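Local coordinates for protein VlsE1 (Borreliella burgdorferi, PDB 1L8W) that is a variable surface lipoprotein of the Lyme disease spirochaete, from a family whose antigenic switching is thought to allow evasion of the host immune response, at residues 130-135 / 157-162; 151-156 / 235-240. All coordinates share one frame; numbering follows the deposited sequence.

Contact 1 (130-135 / 157-162); sequences GASSGT and KGIAKG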
loop_
_atom_site.group_PDB
_atom_site.type_symbol
_atom_site.label_atom_id
_atom_site.label_comp_id
_atom_site.label_asym_id
_atom_site.label_seq_id
_atom_site.Cartn_x
_atom_site.Cartn_y
_atom_site.Cartn_z
ATOM N N GLY A 130 10.434 7.371 4.754
ATOM C CA GLY A 130 11.665 7.432 3.991
ATOM C C GLY A 130 11.612 6.624 2.701
ATOM O O GLY A 130 12.372 6.880 1.759
ATOM N N ALA A 131 10.717 5.641 2.660
ATOM C CA ALA A 131 10.567 4.780 1.492
ATOM C C ALA A 131 9.608 5.356 0.454
ATOM O O ALA A 131 9.566 4.885 -0.689
ATOM C CB ALA A 131 10.086 3.389 1.932
ATOM N N SER A 132 8.838 6.367 0.852
ATOM C CA SER A 132 7.874 7.000 -0.041
ATOM C C SER A 132 8.535 8.141 -0.837
ATOM O O SER A 132 8.145 9.309 -0.749
ATOM C CB SER A 132 6.700 7.519 0.783
ATOM O OG SER A 132 6.158 6.482 1.580
ATOM N N SER A 133 9.518 7.765 -1.641
ATOM C CA SER A 133 10.300 8.701 -2.439
ATOM C C SER A 133 9.795 9.006 -3.837
ATOM O O SER A 133 10.504 9.635 -4.612
ATOM C CB SER A 133 11.726 8.176 -2.554
ATOM O OG SER A 133 11.703 6.824 -2.971
ATOM N N GLY A 134 8.587 8.573 -4.171
ATOM C CA GLY A 134 8.091 8.831 -5.510
ATOM C C GLY A 134 7.591 10.245 -5.710
ATOM O O GLY A 134 7.336 10.966 -4.740
ATOM N N THR A 135 7.454 10.651 -6.970
ATOM C CA THR A 135 6.955 11.988 -7.269
ATOM C C THR A 135 5.834 11.941 -8.312
ATOM O O THR A 135 5.013 12.848 -8.389
ATOM C CB THR A 135 8.094 12.941 -7.757
ATOM O OG1 THR A 135 8.701 12.410 -8.941
ATOM C CG2 THR A 135 9.162 13.102 -6.677
ATOM N N LYS A 157 10.054 -2.411 -1.224
ATOM C CA LYS A 157 10.341 -3.183 -0.018
ATOM C C LYS A 157 10.334 -2.350 1.241
ATOM O O LYS A 157 9.911 -2.826 2.300
ATOM C CB LYS A 157 11.686 -3.902 -0.138
ATOM C CG LYS A 157 11.694 -5.034 -1.139
ATOM C CD LYS A 157 12.889 -5.939 -0.911
ATOM C CE LYS A 157 14.195 -5.189 -1.090
ATOM N NZ LYS A 157 14.264 -4.582 -2.448
ATOM N N GLY A 158 10.813 -1.111 1.131
ATOM C CA GLY A 158 10.837 -0.235 2.288
ATOM C C GLY A 158 9.440 0.173 2.706
ATOM O O GLY A 158 9.121 0.242 3.891
ATOM N N ILE A 159 8.588 0.454 1.729
ATOM C CA ILE A 159 7.231 0.849 2.059
ATOM C C ILE A 159 6.536 -0.326 2.738
ATOM O O ILE A 159 5.825 -0.147 3.728
ATOM C CB ILE A 159 6.471 1.305 0.792
ATOM C CG1 ILE A 159 7.054 2.640 0.308
ATOM C CG2 ILE A 159 4.978 1.475 1.080
ATOM C CD1 ILE A 159 6.388 3.180 -0.936
ATOM N N ALA A 160 6.768 -1.530 2.217
ATOM C CA ALA A 160 6.170 -2.740 2.784
ATOM C C ALA A 160 6.674 -2.995 4.211
ATOM O O ALA A 160 5.885 -3.241 5.134
ATOM C CB ALA A 160 6.486 -3.941 1.894
ATOM N N LYS A 161 7.989 -2.922 4.392
ATOM C CA LYS A 161 8.576 -3.158 5.697
ATOM C C LYS A 161 8.070 -2.130 6.689
ATOM O O LYS A 161 7.813 -2.452 7.852
ATOM C CB LYS A 161 10.103 -3.106 5.614
ATOM C CG LYS A 161 10.791 -3.289 6.952
ATOM C CD LYS A 161 12.297 -3.313 6.788
ATOM C CE LYS A 161 12.997 -3.494 8.126
ATOM N NZ LYS A 161 14.475 -3.549 7.963
ATOM N N GLY A 162 7.927 -0.890 6.232
ATOM C CA GLY A 162 7.436 0.150 7.115
ATOM C C GLY A 162 6.044 -0.230 7.577
ATOM O O GLY A 162 5.731 -0.171 8.764
#
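Ala131, in the last turn of helix 106-131, packs against Gly158 and Ile159 of helix 153-170 in a buried helix-helix contact of this largely helical lipoprotein fold. The methyl group of Ala131 points at the second helix and rests on its backbone: CB lies 3.3 Å from Ile159 N and 3.4 Å from Gly158 C. Glycine suits this place because Gly158 has no side chain, and the methyl of Ala131 sits directly on its backbone. With small residues on both sides the two backbones come close, and the CA atoms of Ala131 and Gly158 are only 5.1 Å apart.

Ile159 closes the contact with one branch of its side chain. Its CG1 lies anti to its own carbonyl carbon (chi1 -70°), and CD1 then continues in a fully extended line, chi2 180°. This carries the ethyl arm alongside Ala131, where CG1 meets CB at 3.5 Å and CD1 comes 3.6 Å from Ala131 O. The carbonyl oxygen that the arm brushes is not left without a polar partner, since it is hydrogen-bonded to Ser155 OG, one turn earlier on the same helix as Ile159.

The chain then turns away through an inverse gamma turn centred on Ser132. The hydroxyl of this serine is hydrogen-bonded to Ala128 O, back in the helix, while its side chain also touches Val62, Lys63 and Phe66 of helix 59-80. Serine can thus be buried here with its polar end satisfied, and toward Ile159 it offers only a loose van der Waals touch, OG to CG1 at 4.1 Å.

Contact 2 (151-156 / 235-240); sequences ADKASV and EQDGKK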
loop_
_atom_site.group_PDB
_atom_site.type_symbol
_atom_site.label_atom_id
_atom_site.label_comp_id
_atom_site.label_asym_id
_atom_site.label_seq_id
_atom_site.Cartn_x
_atom_site.Cartn_y
_atom_site.Cartn_z
ATOM N N ALA A 151 9.686 -1.013 -11.036
ATOM C CA ALA A 151 9.491 -0.164 -9.871
ATOM C C ALA A 151 10.770 -0.195 -9.051
ATOM O O ALA A 151 11.494 -1.184 -9.071
ATOM C CB ALA A 151 8.321 -0.668 -9.034
ATOM N N ASP A 152 11.044 0.890 -8.338
ATOM C CA ASP A 152 12.234 0.973 -7.500
ATOM C C ASP A 152 12.055 -0.024 -6.364
ATOM O O ASP A 152 11.142 0.112 -5.549
ATOM C CB ASP A 152 12.391 2.397 -6.952
ATOM C CG ASP A 152 13.681 2.588 -6.170
ATOM O OD1 ASP A 152 13.760 2.156 -4.999
ATOM O OD2 ASP A 152 14.622 3.169 -6.740
ATOM N N LYS A 153 12.922 -1.029 -6.311
ATOM C CA LYS A 153 12.815 -2.057 -5.286
ATOM C C LYS A 153 13.026 -1.572 -3.858
ATOM O O LYS A 153 12.401 -2.091 -2.933
ATOM C CB LYS A 153 13.766 -3.217 -5.604
ATOM C CG LYS A 153 15.077 -2.801 -6.230
ATOM C CD LYS A 153 16.033 -3.977 -6.353
ATOM C CE LYS A 153 16.370 -4.543 -4.982
ATOM N NZ LYS A 153 17.336 -5.681 -5.042
ATOM N N ALA A 154 13.896 -0.584 -3.667
ATOM C CA ALA A 154 14.149 -0.058 -2.329
ATOM C C ALA A 154 12.920 0.683 -1.800
ATOM O O ALA A 154 12.664 0.695 -0.597
ATOM C CB ALA A 154 15.360 0.875 -2.345
ATOM N N SER A 155 12.170 1.313 -2.699
ATOM C CA SER A 155 10.954 2.029 -2.311
ATOM C C SER A 155 9.853 1.009 -2.006
ATOM O O SER A 155 9.143 1.127 -1.005
ATOM C CB SER A 155 10.495 2.955 -3.443
ATOM O OG SER A 155 9.296 3.626 -3.111
ATOM N N VAL A 156 9.722 0.006 -2.875
ATOM C CA VAL A 156 8.714 -1.042 -2.707
ATOM C C VAL A 156 8.893 -1.786 -1.392
ATOM O O VAL A 156 8.005 -1.789 -0.542
ATOM C CB VAL A 156 8.776 -2.097 -3.851
ATOM C CG1 VAL A 156 7.711 -3.146 -3.638
ATOM C CG2 VAL A 156 8.584 -1.437 -5.204
ATOM N N GLU A 235 11.514 -14.178 -1.179
ATOM C CA GLU A 235 11.732 -13.860 -2.586
ATOM C C GLU A 235 11.082 -12.520 -2.917
ATOM O O GLU A 235 10.080 -12.466 -3.638
ATOM C CB GLU A 235 11.128 -14.954 -3.472
ATOM C CG GLU A 235 10.914 -16.297 -2.766
ATOM C CD GLU A 235 9.738 -16.273 -1.788
ATOM O OE1 GLU A 235 8.582 -16.146 -2.248
ATOM O OE2 GLU A 235 9.966 -16.375 -0.563
ATOM N N GLN A 236 11.668 -11.439 -2.405
ATOM C CA GLN A 236 11.129 -10.106 -2.622
ATOM C C GLN A 236 11.656 -9.329 -3.811
ATOM O O GLN A 236 11.387 -8.135 -3.927
ATOM C CB GLN A 236 11.305 -9.256 -1.366
ATOM C CG GLN A 236 10.550 -9.792 -0.176
ATOM C CD GLN A 236 10.479 -8.805 0.956
ATOM O OE1 GLN A 236 10.137 -9.166 2.084
ATOM N NE2 GLN A 236 10.790 -7.544 0.666
ATOM N N ASP A 237 12.394 -9.982 -4.698
ATOM C CA ASP A 237 12.896 -9.271 -5.869
ATOM C C ASP A 237 11.877 -9.311 -7.001
ATOM O O ASP A 237 11.047 -10.220 -7.075
ATOM C CB ASP A 237 14.234 -9.854 -6.334
ATOM C CG ASP A 237 15.308 -8.784 -6.467
ATOM O OD1 ASP A 237 15.168 -7.901 -7.346
ATOM O OD2 ASP A 237 16.281 -8.810 -5.677
ATOM N N GLY A 238 11.946 -8.311 -7.875
ATOM C CA GLY A 238 11.023 -8.214 -8.992
ATOM C C GLY A 238 10.953 -9.424 -9.908
ATOM O O GLY A 238 11.972 -10.035 -10.234
ATOM N N LYS A 239 9.734 -9.756 -10.328
ATOM C CA LYS A 239 9.477 -10.887 -11.211
ATOM C C LYS A 239 8.309 -10.555 -12.142
ATOM O O LYS A 239 7.400 -9.809 -11.770
ATOM C CB LYS A 239 9.128 -12.129 -10.386
ATOM C CG LYS A 239 10.213 -12.571 -9.416
ATOM C CD LYS A 239 9.846 -13.877 -8.741
ATOM C CE LYS A 239 10.762 -14.169 -7.563
ATOM N NZ LYS A 239 10.644 -13.118 -6.502
ATOM N N LYS A 240 8.329 -11.111 -13.351
ATOM C CA LYS A 240 7.253 -10.864 -14.301
ATOM C C LYS A 240 5.958 -11.407 -13.711
ATOM O O LYS A 240 5.990 -12.244 -12.807
ATOM C CB LYS A 240 7.560 -11.517 -15.653
ATOM C CG LYS A 240 7.767 -13.022 -15.620
ATOM C CD LYS A 240 8.356 -13.506 -16.950
ATOM C CE LYS A 240 7.464 -13.142 -18.127
ATOM N NZ LYS A 240 8.073 -13.459 -19.453
#
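The capped N-terminus of helix 153-170 meets the loop between helices 220-230 and 247-252 at the protein surface, and a single long salt bridge joins them. Lys153, in the first turn of the helix, directs its side chain at the loop and brings NZ to 3.4 Å from Asp237 OD2, a bond that counts as weak. The other carboxylate oxygen is farther off, with OD1 3.9 Å from the same NZ, so the ammonium group favours one oxygen over the other. The lysine chain is bent at chi3 (-62°) and meets the aspartate obliquely. Long, flexible and charged, it can span a gap in which the nearest CA atoms, those of Lys153 and Asp237, stand 7.2 Å apart, while its side chain also touches Ile252.

Asp152 suits the N-cap because a short carboxylate can reach an amide of the first turn. Its OD1 accepts from Ser155 N at 2.9 Å through the anti lone pair, with an N-H...O angle of 142°. A negative charge at this end of the helix is probably favourable to the helix dipole.

The loop is held by bonds of its own. Asp237 OD1 receives a weak bond from Gly238 N, which ties the carboxylate to the amide of the next residue while OD2 serves the lysine. Lys239 curls back over the preceding residues, and its ammonium group bridges two carbonyls: a weak bond runs to Glu235 O, and a second joins Lys239 NZ to Asp237 O at 3.0 Å, with the donor tilted 19° from the carbonyl plane.

Overall arrangement
Both contacts use helix 153-170, contact 2 at its capped start and contact 1 about a turn further on, with centres about 11 Å apart. Contact 1 is buried and essentially apolar, placing small residues and one branched aliphatic arm between two helices. Contact 2 lies at the surface, where exposed charged side chains reach across to a loop and little area is covered. Ser155 connects the two: it sits in the first turn of the shared helix, within the 151-156 segment of contact 2, yet its hydroxyl serves contact 1. On another side of that helix, Lys157 packs against Gln236 of the loop.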